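Local coordinates for caltubin, EF-hand (Lymnaea stagnalis, PDB 6VAN), which probably binds calcium through four EF-hand loops arranged as two pairs, each loop holding a strontium ion in this crystal, at residues Gly120-Ala125 with Lys139-Pro144; Ser93-Ala98 with Gly131-Asp136; Glu7-Phe12 with Ile60-Glu65; Ser24-Val29 with Gln43-Phe48. One frame throughout, in Å; residues are numbered along the deposited sequence.

Contact 1: Gly120-Ala125 with Lys139-Pro144; sequences GYYMSA and KTLYSP. With SR (strontium ion), chain I; EDO (1,2-ethanediol), chain K.
Tyr121 brings its ring in with the edge leading, the carbonyl O of Leu141 lying beyond that edge close to the ring plane. The Tyr122 ring meets Leu141 CD1 obliquely, and Tyr142 has Lys139 O at its edge, in plane. With CG anti to the backbone N (chi1 170°), Tyr121 reaches across so that its OH donates to Leu141 O at 2.5 Å; the hydroxyl sits above the carbonyl plane, off the lone pairs. Leu141 packs behind this bond with both methyls: CD2 touches Tyr121 CE1 at 3.7 Å and Ala125 CB at 3.7 Å, while CD1 lies 3.8 Å from Tyr122 CD1. It also leans on Leu133 of strand 132-133. An alanine in place of Leu141 would remove both methyls and would probably loosen the hold of the tail on Tyr122 and Ala125, although the backbone O could still accept from Tyr121. Ala125 CB additionally meets Thr140 OG1 at 3.5 Å, a hydroxyl whose hydrogen-bond partner is Glu137 O. On the solvent side, Ser143 binds a strontium ion through O at 2.4 Å and through OG, with four waters alongside; this ion sits apart from the metal loops. The segments are the end of the entering helix 111-122 and the tail after helix 135-138, which together flank the loop of the last EF hand, a helix-loop-helix.

Contact 2: Ser93-Ala98 with Gly131-Asp136; sequences SFVTEA and GKLSLD. With SR (strontium ion), chain E; SR (strontium ion), chain F.
Gly131, at a positive phi of 82°, opens the second segment by offering its O to Glu97 N at 3.1 Å, in the carbonyl plane. Lys132 follows, opposite Thr96 in a non-hydrogen-bonded antiparallel pair. Its CG takes the crowded position between backbone N and carbonyl carbon, and from there the extended chain runs over Phe94: CE lies over the ring centre, 3.6 Å above the plane, and NZ stands 4.0 Å from the ring centroid in a cation-pi contact. A serine in place of Phe94 removes the ring under Lys132, and would probably leave that chain less well ordered. Leu133 pairs with Val95 through two bonds, Leu133 N to Val95 O at 2.8 Å and Val95 N to Leu133 O at 2.9 Å, while Leu133 CB touches Val95 CG2 at 3.6 Å on the buried face. Ser134 then caps the start of helix 135-138, as Thr96 does for helix 97-106. At Leu135, the N reaches Ser93 O through one water. Phe94 O and Lys132 O each bind their own strontium, at 2.4 and 2.5 Å, so the backbone pairing next to these carbonyls couples the third and fourth metal loops: the short antiparallel sheet of a paired EF-hand domain.

Contact 3: Glu7-Phe12 with Ile60-Glu65; sequences ELKERF and IDFVPE. With SR (strontium ion), chain D.
Phe62 and Phe12 both hold CG anti to the backbone N (chi1 180° and -171°), which sends each ring across to the other segment. The rings meet obliquely, with centroids 5.3 Å apart and planes at 58°. Phe62 CB sits 3.7 Å above one face of the Phe12 ring, toward its rim, and Phe62 CD1 approaches Phe12 CG at 3.6 Å. At the edge of the Phe12 ring, in plane, Ile60 O lies 3.5 Å from CZ. This packing sets the entering helix 5-15 of the first EF hand against the exiting helix 62-71 of the second. Lys9 bends at every torsion beyond chi1, laying CE over a face of the Phe62 ring, 3.7 Å from CD2, while NZ bonds to Asn20. Glu65 extends beyond CG and grips strontium with both carboxylate oxygens; it follows Asp53 by twelve residues, one more than in the canonical loop. Its OE1 also accepts from Asp61 N at 2.9 Å, and Asp61 OD2 binds the same ion while Asp61 OD1 accepts from Gln23 NE2.

Contact 4: Ser24-Val29 with Gln43-Phe48; sequences STFDEV and QTVAAF. With SR (strontium ion), chain C; SR (strontium ion), chain G.
Val45 is the bump of helix 42-52, and its CG1 presses into a hollow lined by Phe26 and Val29. That methyl lies over one face of the Phe26 ring, toward the rim, 3.6 Å from CE1, and the two side chains cross at about a right angle. Val29 CG1 closes the other part of the hollow, 3.9 Å from Val45 CG1, the valines sliding past each other in opposite directions. The same Val29 methyl pokes between Val45 and Phe48, meeting Phe48 CD1 at 3.7 Å. Here the exiting helix 26-34 of the first EF hand rests on the entering helix 42-52 of the second, and Ile60 of the strand adjoins both Val29 and Phe48. Beyond the packing, Glu28 turns outward and holds strontium with both oxygens, each at 2.6 Å from the ion. Its OE1 is held twice more: Thr25 N donates at 2.7 Å from above the carboxylate plane, and Thr25 OG1 meets the anti lone pair at a very short 2.4 Å.

Overall arrangement
The four contacts fall into two EF-hand pairs. Contacts 3 and 4, centres about 15 Å apart, belong to the first, contact 4 nested inside the loop that contact 3 closes; Ile60 O and Ser24 N, 2.8 Å apart, probably hydrogen-bond between their strands. Contact 4 gives Glu28 to the first ion, contact 3 Asp61 and Glu65 to the second, and contact 2 one carbonyl each to the third and fourth. Contacts 1 and 2, centres about 11 Å apart, alternate along the chain; Leu133 CD1 packs on Tyr122 O at 3.7 Å. Neither touches contacts 3 and 4 (centres of 1 and 3 about 27 Å apart), but the halves meet where Thr44 and Phe48 pack on Leu86 of helix 77-87.

Contact 1: Gly120-Ala125 with Lys139-Pro144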
loop_
_atom_site.group_PDB
_atom_site.type_symbol
_atom_site.label_atom_id
_atom_site.label_comp_id
_atom_site.label_asym_id
_atom_site.label_seq_id
_atom_site.Cartn_x
_atom_site.Cartn_y
_atom_site.Cartn_z
ATOM N N GLY A 120 -13.137 10.076 8.783
ATOM C CA GLY A 120 -14.273 10.167 7.868
ATOM C C GLY A 120 -14.399 8.857 7.147
ATOM O O GLY A 120 -15.080 7.910 7.640
ATOM N N TYR A 121 -13.677 8.733 6.049
ATOM C CA TYR A 121 -13.802 7.640 5.053
ATOM C C TYR A 121 -13.491 6.281 5.693
ATOM O O TYR A 121 -14.278 5.339 5.527
ATOM C CB TYR A 121 -12.896 7.958 3.869
ATOM C CG TYR A 121 -12.675 6.876 2.841
ATOM C CD1 TYR A 121 -13.700 6.078 2.365
ATOM C CD2 TYR A 121 -11.420 6.719 2.285
ATOM C CE1 TYR A 121 -13.467 5.114 1.388
ATOM C CE2 TYR A 121 -11.172 5.777 1.305
ATOM C CZ TYR A 121 -12.191 4.958 0.864
ATOM O OH TYR A 121 -11.907 4.046 -0.111
ATOM N N TYR A 122 -12.359 6.125 6.345
ATOM C CA TYR A 122 -11.972 4.770 6.808
ATOM C C TYR A 122 -12.905 4.271 7.905
ATOM O O TYR A 122 -13.371 3.111 7.844
ATOM C CB TYR A 122 -10.515 4.701 7.224
ATOM C CG TYR A 122 -9.520 4.848 6.103
ATOM C CD1 TYR A 122 -9.895 4.905 4.767
ATOM C CD2 TYR A 122 -8.179 4.936 6.393
ATOM C CE1 TYR A 122 -8.964 5.037 3.759
ATOM C CE2 TYR A 122 -7.236 5.049 5.395
ATOM C CZ TYR A 122 -7.627 5.082 4.076
ATOM O OH TYR A 122 -6.704 5.145 3.066
HETATM N N MSE A 123 -13.219 5.120 8.887
HETATM C CA MSE A 123 -14.050 4.694 10.012
HETATM C C MSE A 123 -15.506 4.539 9.584
HETATM O O MSE A 123 -16.283 3.920 10.305
HETATM C CB MSE A 123 -13.941 5.655 11.197
HETATM C CG MSE A 123 -12.640 5.538 11.955
HETATM SE SE MSE A 123 -12.190 3.709 12.596
HETATM C CE MSE A 123 -10.689 3.069 11.471
ATOM N N SER A 124 -15.883 5.030 8.408
ATOM C CA SER A 124 -17.243 4.788 7.906
ATOM C C SER A 124 -17.468 3.266 7.740
ATOM O O SER A 124 -18.661 2.824 7.703
ATOM C CB SER A 124 -17.537 5.515 6.619
ATOM O OG SER A 124 -16.922 4.928 5.500
ATOM N N ALA A 125 -16.396 2.467 7.625
ATOM C CA ALA A 125 -16.441 0.983 7.504
ATOM C C ALA A 125 -16.382 0.296 8.868
ATOM O O ALA A 125 -16.470 -0.946 8.909
ATOM C CB ALA A 125 -15.336 0.511 6.591
ATOM N N LYS A 139 -12.043 -4.205 3.586
ATOM C CA LYS A 139 -12.196 -4.508 2.141
ATOM C C LYS A 139 -13.346 -3.714 1.542
ATOM O O LYS A 139 -13.325 -3.488 0.316
ATOM C CB LYS A 139 -12.426 -6.010 1.919
ATOM C CG LYS A 139 -13.762 -6.506 2.422
ATOM C CD LYS A 139 -13.954 -8.005 2.329
ATOM C CE LYS A 139 -15.412 -8.341 2.564
ATOM N NZ LYS A 139 -15.616 -9.767 2.879
ATOM N N THR A 140 -14.312 -3.290 2.341
ATOM C CA THR A 140 -15.475 -2.567 1.807
ATOM C C THR A 140 -15.047 -1.186 1.319
ATOM O O THR A 140 -15.803 -0.573 0.536
ATOM C CB THR A 140 -16.606 -2.397 2.822
ATOM O OG1 THR A 140 -16.246 -1.503 3.864
ATOM C CG2 THR A 140 -17.059 -3.708 3.420
ATOM N N LEU A 141 -13.873 -0.698 1.710
ATOM C CA LEU A 141 -13.441 0.671 1.322
ATOM C C LEU A 141 -13.085 0.697 -0.157
ATOM O O LEU A 141 -12.942 1.792 -0.694
ATOM C CB LEU A 141 -12.272 1.084 2.195
ATOM C CG LEU A 141 -12.590 1.244 3.674
ATOM C CD1 LEU A 141 -11.305 1.407 4.468
ATOM C CD2 LEU A 141 -13.543 2.401 3.932
ATOM N N TYR A 142 -12.959 -0.462 -0.800
ATOM C CA TYR A 142 -12.635 -0.523 -2.235
ATOM C C TYR A 142 -13.875 -0.424 -3.113
ATOM O O TYR A 142 -13.675 -0.322 -4.322
ATOM C CB TYR A 142 -11.842 -1.785 -2.528
ATOM C CG TYR A 142 -10.422 -1.658 -2.056
ATOM C CD1 TYR A 142 -9.486 -1.028 -2.838
ATOM C CD2 TYR A 142 -10.033 -2.100 -0.796
ATOM C CE1 TYR A 142 -8.175 -0.882 -2.400
ATOM C CE2 TYR A 142 -8.732 -1.985 -0.353
ATOM C CZ TYR A 142 -7.795 -1.375 -1.165
ATOM O OH TYR A 142 -6.518 -1.210 -0.708
ATOM N N SER A 143 -15.069 -0.372 -2.555
ATOM C CA SER A 143 -16.314 -0.326 -3.367
ATOM C C SER A 143 -17.318 0.657 -2.775
ATOM O O SER A 143 -18.480 0.291 -2.564
ATOM C CB SER A 143 -16.883 -1.698 -3.486
ATOM O OG SER A 143 -17.326 -2.157 -2.227
ATOM N N PRO A 144 -16.943 1.947 -2.568
ATOM C CA PRO A 144 -17.897 2.945 -2.072
ATOM C C PRO A 144 -19.051 3.232 -3.048
ATOM O O PRO A 144 -20.118 3.709 -2.652
ATOM C CB PRO A 144 -17.061 4.224 -1.941
ATOM C CG PRO A 144 -15.970 4.050 -2.940
ATOM C CD PRO A 144 -15.647 2.566 -2.913
ATOM O OXT PRO A 144 -18.936 3.012 -4.245
HETATM SR SR SR I . -19.756 -1.547 -1.595
HETATM C C1 EDO K . -15.752 -5.981 -1.684
HETATM O O1 EDO K . -17.150 -5.754 -1.868
HETATM C C2 EDO K . -14.931 -4.940 -2.305
HETATM O O2 EDO K . -15.121 -3.654 -1.708
HETATM O O HOH W 1 -18.544 -0.506 0.360
HETATM O O HOH W 2 -18.544 -3.802 -0.230
HETATM O O HOH W 3 -21.238 0.457 -0.941
HETATM O O HOH W 4 -21.090 -0.691 -3.355
#

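Contact 2: Ser93-Ala98 with Gly131-Asp136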
loop_
_atom_site.group_PDB
_atom_site.type_symbol
_atom_site.label_atom_id
_atom_site.label_comp_id
_atom_site.label_asym_id
_atom_site.label_seq_id
_atom_site.Cartn_x
_atom_site.Cartn_y
_atom_site.Cartn_z
ATOM N N SER A 93 -4.088 -8.206 13.445
ATOM C CA SER A 93 -5.191 -8.492 12.481
ATOM C C SER A 93 -6.333 -7.465 12.603
ATOM O O SER A 93 -7.439 -7.692 12.108
ATOM C CB SER A 93 -5.686 -9.918 12.565
ATOM O OG SER A 93 -4.750 -10.773 11.920
ATOM N N PHE A 94 -6.038 -6.290 13.134
ATOM C CA PHE A 94 -6.932 -5.110 13.079
ATOM C C PHE A 94 -6.096 -3.903 12.711
ATOM O O PHE A 94 -4.933 -3.873 13.072
ATOM C CB PHE A 94 -7.606 -4.812 14.419
ATOM C CG PHE A 94 -8.486 -5.910 14.939
ATOM C CD1 PHE A 94 -9.753 -6.095 14.411
ATOM C CD2 PHE A 94 -8.036 -6.763 15.940
ATOM C CE1 PHE A 94 -10.580 -7.103 14.889
ATOM C CE2 PHE A 94 -8.859 -7.781 16.415
ATOM C CZ PHE A 94 -10.122 -7.946 15.887
ATOM N N VAL A 95 -6.682 -2.970 11.961
ATOM C CA VAL A 95 -6.037 -1.648 11.730
ATOM C C VAL A 95 -6.802 -0.638 12.567
ATOM O O VAL A 95 -7.974 -0.403 12.297
ATOM C CB VAL A 95 -5.928 -1.284 10.232
ATOM C CG1 VAL A 95 -4.952 -2.226 9.539
ATOM C CG2 VAL A 95 -7.262 -1.254 9.483
ATOM N N THR A 96 -6.146 -0.069 13.565
ATOM C CA THR A 96 -6.796 0.922 14.430
ATOM C C THR A 96 -6.806 2.294 13.764
ATOM O O THR A 96 -5.996 2.578 12.877
ATOM C CB THR A 96 -6.084 1.063 15.770
ATOM O OG1 THR A 96 -4.787 1.564 15.528
ATOM C CG2 THR A 96 -5.959 -0.225 16.537
ATOM N N GLU A 97 -7.656 3.155 14.261
ATOM C CA GLU A 97 -7.651 4.541 13.817
ATOM C C GLU A 97 -6.233 5.076 13.936
ATOM O O GLU A 97 -5.753 5.679 12.989
ATOM C CB GLU A 97 -8.633 5.343 14.650
ATOM C CG GLU A 97 -8.733 6.780 14.223
ATOM C CD GLU A 97 -9.816 7.537 14.947
ATOM O OE1 GLU A 97 -10.987 7.159 14.795
ATOM O OE2 GLU A 97 -9.476 8.500 15.636
ATOM N N ALA A 98 -5.542 4.865 15.056
ATOM C CA ALA A 98 -4.208 5.466 15.257
ATOM C C ALA A 98 -3.192 4.889 14.267
ATOM O O ALA A 98 -2.364 5.652 13.739
ATOM C CB ALA A 98 -3.741 5.272 16.666
ATOM N N GLY A 131 -13.446 1.213 16.908
ATOM C CA GLY A 131 -12.282 2.081 16.674
ATOM C C GLY A 131 -11.200 1.384 15.860
ATOM O O GLY A 131 -10.067 1.857 15.814
ATOM N N LYS A 132 -11.541 0.308 15.179
ATOM C CA LYS A 132 -10.551 -0.421 14.366
ATOM C C LYS A 132 -11.290 -1.210 13.297
ATOM O O LYS A 132 -12.511 -1.480 13.445
ATOM C CB LYS A 132 -9.691 -1.312 15.256
ATOM C CG LYS A 132 -10.430 -2.460 15.903
ATOM C CD LYS A 132 -9.671 -3.112 17.040
ATOM C CE LYS A 132 -10.417 -4.290 17.625
ATOM N NZ LYS A 132 -9.690 -4.863 18.789
ATOM N N LEU A 133 -10.566 -1.547 12.243
ATOM C CA LEU A 133 -11.147 -2.333 11.123
ATOM C C LEU A 133 -10.565 -3.738 11.104
ATOM O O LEU A 133 -9.350 -3.904 11.154
ATOM C CB LEU A 133 -10.861 -1.653 9.795
ATOM C CG LEU A 133 -11.332 -0.207 9.663
ATOM C CD1 LEU A 133 -10.970 0.346 8.297
ATOM C CD2 LEU A 133 -12.811 -0.031 9.956
ATOM N N SER A 134 -11.450 -4.707 10.942
ATOM C CA SER A 134 -11.069 -6.066 10.526
ATOM C C SER A 134 -10.803 -6.066 9.031
ATOM O O SER A 134 -11.196 -5.096 8.332
ATOM C CB SER A 134 -12.175 -7.012 10.834
ATOM O OG SER A 134 -13.302 -6.673 10.070
ATOM N N LEU A 135 -10.261 -7.156 8.493
ATOM C CA LEU A 135 -10.103 -7.266 7.037
ATOM C C LEU A 135 -11.471 -7.125 6.383
ATOM O O LEU A 135 -11.590 -6.495 5.316
ATOM C CB LEU A 135 -9.449 -8.596 6.672
ATOM C CG LEU A 135 -9.323 -8.875 5.184
ATOM C CD1 LEU A 135 -8.444 -7.855 4.462
ATOM C CD2 LEU A 135 -8.812 -10.284 4.974
ATOM N N ASP A 136 -12.495 -7.733 6.967
ATOM C CA ASP A 136 -13.830 -7.736 6.338
ATOM C C ASP A 136 -14.451 -6.328 6.295
ATOM O O ASP A 136 -15.225 -6.048 5.391
ATOM C CB ASP A 136 -14.734 -8.755 7.017
ATOM C CG ASP A 136 -14.486 -10.128 6.429
ATOM O OD1 ASP A 136 -14.740 -10.299 5.215
ATOM O OD2 ASP A 136 -13.988 -10.977 7.177
HETATM SR SR SR E . -3.074 -3.526 14.590
HETATM SR SR SR F . -14.612 -2.691 13.818
HETATM O O HOH W 5 -8.985 -8.982 10.340
HETATM O O HOH W 6 -3.988 -2.755 16.742
HETATM O O HOH W 7 -13.358 -4.651 14.790
HETATM O O HOH W 8 -15.508 -5.412 13.728
#

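Contact 3: Glu7-Phe12 with Ile60-Glu65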
loop_
_atom_site.group_PDB
_atom_site.type_symbol
_atom_site.label_atom_id
_atom_site.label_comp_id
_atom_site.label_asym_id
_atom_site.label_seq_id
_atom_site.Cartn_x
_atom_site.Cartn_y
_atom_site.Cartn_z
ATOM N N GLU A 7 2.211 10.000 -15.054
ATOM C CA GLU A 7 2.059 10.071 -13.592
ATOM C C GLU A 7 2.464 8.752 -12.971
ATOM O O GLU A 7 3.073 8.765 -11.904
ATOM C CB GLU A 7 0.630 10.416 -13.222
ATOM C CG GLU A 7 0.390 11.885 -13.307
ATOM C CD GLU A 7 -0.990 12.274 -12.821
ATOM O OE1 GLU A 7 -1.754 11.354 -12.412
ATOM O OE2 GLU A 7 -1.287 13.486 -12.849
ATOM N N LEU A 8 2.108 7.624 -13.583
ATOM C CA LEU A 8 2.574 6.302 -13.088
ATOM C C LEU A 8 4.096 6.341 -12.976
ATOM O O LEU A 8 4.623 5.967 -11.918
ATOM C CB LEU A 8 2.161 5.162 -14.019
ATOM C CG LEU A 8 0.680 4.813 -14.044
ATOM C CD1 LEU A 8 0.465 3.496 -14.771
ATOM C CD2 LEU A 8 0.091 4.746 -12.648
ATOM N N LYS A 9 4.776 6.786 -14.022
ATOM C CA LYS A 9 6.252 6.815 -14.007
ATOM C C LYS A 9 6.752 7.719 -12.876
ATOM O O LYS A 9 7.655 7.283 -12.143
ATOM C CB LYS A 9 6.802 7.286 -15.348
ATOM C CG LYS A 9 8.322 7.449 -15.373
ATOM C CD LYS A 9 9.096 6.273 -14.775
ATOM C CE LYS A 9 9.561 5.262 -15.797
ATOM N NZ LYS A 9 10.720 5.755 -16.592
ATOM N N GLU A 10 6.205 8.925 -12.724
ATOM C CA GLU A 10 6.652 9.893 -11.678
ATOM C C GLU A 10 6.460 9.249 -10.300
ATOM O O GLU A 10 7.318 9.460 -9.426
ATOM C CB GLU A 10 5.891 11.215 -11.786
ATOM C CG GLU A 10 6.441 12.321 -10.894
ATOM C CD GLU A 10 5.971 12.310 -9.447
ATOM O OE1 GLU A 10 4.920 11.698 -9.158
ATOM O OE2 GLU A 10 6.667 12.915 -8.604
ATOM N N ARG A 11 5.373 8.506 -10.115
ATOM C CA ARG A 11 5.044 7.792 -8.852
ATOM C C ARG A 11 6.036 6.666 -8.603
ATOM O O ARG A 11 6.429 6.469 -7.427
ATOM C CB ARG A 11 3.677 7.125 -8.941
ATOM C CG ARG A 11 2.498 8.028 -8.646
ATOM C CD ARG A 11 1.396 7.115 -8.168
ATOM N NE ARG A 11 0.355 6.832 -9.136
ATOM C CZ ARG A 11 -0.342 5.695 -9.172
ATOM N NH1 ARG A 11 -1.293 5.528 -10.076
ATOM N NH2 ARG A 11 -0.082 4.725 -8.311
ATOM N N PHE A 12 6.349 5.895 -9.639
ATOM C CA PHE A 12 7.278 4.744 -9.577
ATOM C C PHE A 12 8.645 5.265 -9.140
ATOM O O PHE A 12 9.228 4.669 -8.215
ATOM C CB PHE A 12 7.337 3.992 -10.909
ATOM C CG PHE A 12 8.086 2.681 -10.851
ATOM C CD1 PHE A 12 7.498 1.549 -10.313
ATOM C CD2 PHE A 12 9.382 2.578 -11.337
ATOM C CE1 PHE A 12 8.183 0.342 -10.266
ATOM C CE2 PHE A 12 10.066 1.375 -11.279
ATOM C CZ PHE A 12 9.466 0.256 -10.756
ATOM N N ILE A 60 10.588 -5.509 -9.081
ATOM C CA ILE A 60 9.384 -4.952 -9.763
ATOM C C ILE A 60 9.885 -4.086 -10.915
ATOM O O ILE A 60 10.553 -3.103 -10.662
ATOM C CB ILE A 60 8.466 -4.148 -8.821
ATOM C CG1 ILE A 60 8.005 -4.981 -7.612
ATOM C CG2 ILE A 60 7.283 -3.588 -9.607
ATOM C CD1 ILE A 60 7.285 -4.193 -6.549
ATOM N N ASP A 61 9.545 -4.481 -12.144
ATOM C CA ASP A 61 9.950 -3.772 -13.371
ATOM C C ASP A 61 8.849 -2.766 -13.706
ATOM O O ASP A 61 7.693 -3.186 -13.766
ATOM C CB ASP A 61 10.202 -4.794 -14.462
ATOM C CG ASP A 61 11.307 -5.758 -14.063
ATOM O OD1 ASP A 61 12.470 -5.324 -14.079
ATOM O OD2 ASP A 61 10.995 -6.917 -13.832
ATOM N N PHE A 62 9.184 -1.503 -13.935
ATOM C CA PHE A 62 8.164 -0.513 -14.361
ATOM C C PHE A 62 7.419 -1.086 -15.570
ATOM O O PHE A 62 6.205 -1.126 -15.570
ATOM C CB PHE A 62 8.764 0.848 -14.678
ATOM C CG PHE A 62 7.720 1.832 -15.117
ATOM C CD1 PHE A 62 6.829 2.365 -14.199
ATOM C CD2 PHE A 62 7.572 2.167 -16.449
ATOM C CE1 PHE A 62 5.827 3.230 -14.612
ATOM C CE2 PHE A 62 6.566 3.034 -16.858
ATOM C CZ PHE A 62 5.713 3.576 -15.933
ATOM N N VAL A 63 8.158 -1.555 -16.568
ATOM C CA VAL A 63 7.548 -2.294 -17.702
ATOM C C VAL A 63 8.128 -3.704 -17.726
ATOM O O VAL A 63 9.347 -3.866 -17.630
ATOM C CB VAL A 63 7.701 -1.528 -19.031
ATOM C CG1 VAL A 63 6.684 -0.412 -19.110
ATOM C CG2 VAL A 63 9.081 -0.968 -19.231
ATOM N N PRO A 64 7.291 -4.756 -17.862
ATOM C CA PRO A 64 5.833 -4.623 -18.024
ATOM C C PRO A 64 4.995 -4.563 -16.734
ATOM O O PRO A 64 3.819 -4.287 -16.814
ATOM C CB PRO A 64 5.457 -5.940 -18.701
ATOM C CG PRO A 64 6.445 -6.924 -18.128
ATOM C CD PRO A 64 7.734 -6.145 -18.005
ATOM N N GLU A 65 5.616 -4.843 -15.575
ATOM C CA GLU A 65 4.899 -5.287 -14.346
ATOM C C GLU A 65 4.113 -4.143 -13.717
ATOM O O GLU A 65 2.901 -4.346 -13.462
ATOM C CB GLU A 65 5.894 -5.893 -13.355
ATOM C CG GLU A 65 6.521 -7.142 -13.920
ATOM C CD GLU A 65 7.716 -7.714 -13.200
ATOM O OE1 GLU A 65 8.279 -7.031 -12.345
ATOM O OE2 GLU A 65 8.060 -8.855 -13.531
HETATM SR SR SR D . 10.191 -8.553 -12.352
#

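Contact 4: Ser24-Val29 with Gln43-Phe48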
loop_
_atom_site.group_PDB
_atom_site.type_symbol
_atom_site.label_atom_id
_atom_site.label_comp_id
_atom_site.label_asym_id
_atom_site.label_seq_id
_atom_site.Cartn_x
_atom_site.Cartn_y
_atom_site.Cartn_z
ATOM N N SER A 24 12.575 -1.739 -9.306
ATOM C CA SER A 24 12.533 -1.596 -7.835
ATOM C C SER A 24 13.027 -2.910 -7.245
ATOM O O SER A 24 12.330 -3.936 -7.337
ATOM C CB SER A 24 11.177 -1.199 -7.335
ATOM O OG SER A 24 11.266 -0.755 -5.985
ATOM N N THR A 25 14.291 -2.877 -6.798
ATOM C CA THR A 25 14.982 -4.006 -6.155
ATOM C C THR A 25 14.611 -4.023 -4.672
ATOM O O THR A 25 13.988 -3.052 -4.194
ATOM C CB THR A 25 16.505 -3.918 -6.348
ATOM O OG1 THR A 25 16.980 -2.726 -5.724
ATOM C CG2 THR A 25 16.910 -3.910 -7.806
ATOM N N PHE A 26 15.012 -5.087 -3.988
ATOM C CA PHE A 26 14.651 -5.405 -2.580
ATOM C C PHE A 26 14.759 -4.178 -1.664
ATOM O O PHE A 26 13.764 -3.807 -1.021
ATOM C CB PHE A 26 15.551 -6.519 -2.051
ATOM C CG PHE A 26 15.112 -7.002 -0.698
ATOM C CD1 PHE A 26 14.121 -7.963 -0.588
ATOM C CD2 PHE A 26 15.651 -6.461 0.454
ATOM C CE1 PHE A 26 13.685 -8.385 0.659
ATOM C CE2 PHE A 26 15.219 -6.888 1.699
ATOM C CZ PHE A 26 14.237 -7.847 1.795
ATOM N N ASP A 27 15.944 -3.585 -1.567
ATOM C CA ASP A 27 16.242 -2.486 -0.609
ATOM C C ASP A 27 15.396 -1.254 -0.948
ATOM O O ASP A 27 15.101 -0.466 -0.042
ATOM C CB ASP A 27 17.738 -2.173 -0.571
ATOM C CG ASP A 27 18.528 -3.197 0.229
ATOM O OD1 ASP A 27 18.192 -3.399 1.427
ATOM O OD2 ASP A 27 19.443 -3.817 -0.353
ATOM N N GLU A 28 14.989 -1.120 -2.204
ATOM C CA GLU A 28 14.168 0.021 -2.657
ATOM C C GLU A 28 12.731 -0.188 -2.198
ATOM O O GLU A 28 12.153 0.769 -1.638
ATOM C CB GLU A 28 14.230 0.122 -4.162
ATOM C CG GLU A 28 15.646 0.207 -4.668
ATOM C CD GLU A 28 15.690 0.275 -6.173
ATOM O OE1 GLU A 28 15.969 -0.796 -6.811
ATOM O OE2 GLU A 28 15.436 1.351 -6.689
ATOM N N VAL A 29 12.221 -1.411 -2.361
ATOM C CA VAL A 29 10.836 -1.755 -1.921
ATOM C C VAL A 29 10.839 -1.662 -0.395
ATOM O O VAL A 29 9.902 -1.108 0.161
ATOM C CB VAL A 29 10.369 -3.119 -2.439
ATOM C CG1 VAL A 29 9.005 -3.512 -1.878
ATOM C CG2 VAL A 29 10.341 -3.143 -3.965
ATOM N N GLN A 43 10.823 -10.854 4.677
ATOM C CA GLN A 43 9.914 -11.801 3.988
ATOM C C GLN A 43 8.646 -11.081 3.506
ATOM O O GLN A 43 8.138 -11.421 2.424
ATOM C CB GLN A 43 9.523 -12.960 4.891
ATOM C CG GLN A 43 8.553 -13.929 4.216
ATOM N N THR A 44 8.113 -10.134 4.277
ATOM C CA THR A 44 6.948 -9.339 3.801
ATOM C C THR A 44 7.344 -8.644 2.494
ATOM O O THR A 44 6.499 -8.656 1.540
ATOM C CB THR A 44 6.436 -8.363 4.864
ATOM O OG1 THR A 44 5.827 -9.154 5.879
ATOM C CG2 THR A 44 5.453 -7.372 4.288
ATOM N N VAL A 45 8.516 -7.990 2.499
ATOM C CA VAL A 45 9.054 -7.232 1.335
ATOM C C VAL A 45 9.148 -8.197 0.158
ATOM O O VAL A 45 8.751 -7.800 -0.939
ATOM C CB VAL A 45 10.401 -6.558 1.645
ATOM C CG1 VAL A 45 11.041 -5.976 0.383
ATOM C CG2 VAL A 45 10.252 -5.486 2.725
ATOM N N ALA A 46 9.615 -9.429 0.376
ATOM C CA ALA A 46 9.805 -10.430 -0.700
ATOM C C ALA A 46 8.452 -10.819 -1.315
ATOM O O ALA A 46 8.386 -10.901 -2.547
ATOM C CB ALA A 46 10.571 -11.620 -0.160
ATOM N N ALA A 47 7.393 -10.992 -0.506
ATOM C CA ALA A 47 6.047 -11.439 -0.943
ATOM C C ALA A 47 5.357 -10.335 -1.777
ATOM O O ALA A 47 4.591 -10.667 -2.720
ATOM C CB ALA A 47 5.204 -11.769 0.261
ATOM N N PHE A 48 5.578 -9.086 -1.371
ATOM C CA PHE A 48 5.105 -7.874 -2.089
ATOM C C PHE A 48 5.669 -7.900 -3.516
ATOM O O PHE A 48 4.905 -7.751 -4.500
ATOM C CB PHE A 48 5.533 -6.629 -1.328
ATOM C CG PHE A 48 4.960 -5.352 -1.884
ATOM C CD1 PHE A 48 5.606 -4.670 -2.898
ATOM C CD2 PHE A 48 3.765 -4.831 -1.390
ATOM C CE1 PHE A 48 5.083 -3.494 -3.418
ATOM C CE2 PHE A 48 3.250 -3.655 -1.908
ATOM C CZ PHE A 48 3.912 -2.987 -2.914
HETATM SR SR SR C . 16.325 0.657 -8.983
HETATM SR SR SR G . 6.002 -7.277 8.307
HETATM O O HOH W 9 17.806 -1.456 -9.560
HETATM O O HOH W 10 5.095 -9.615 9.852
HETATM O O HOH W 11 5.735 -7.553 10.995
#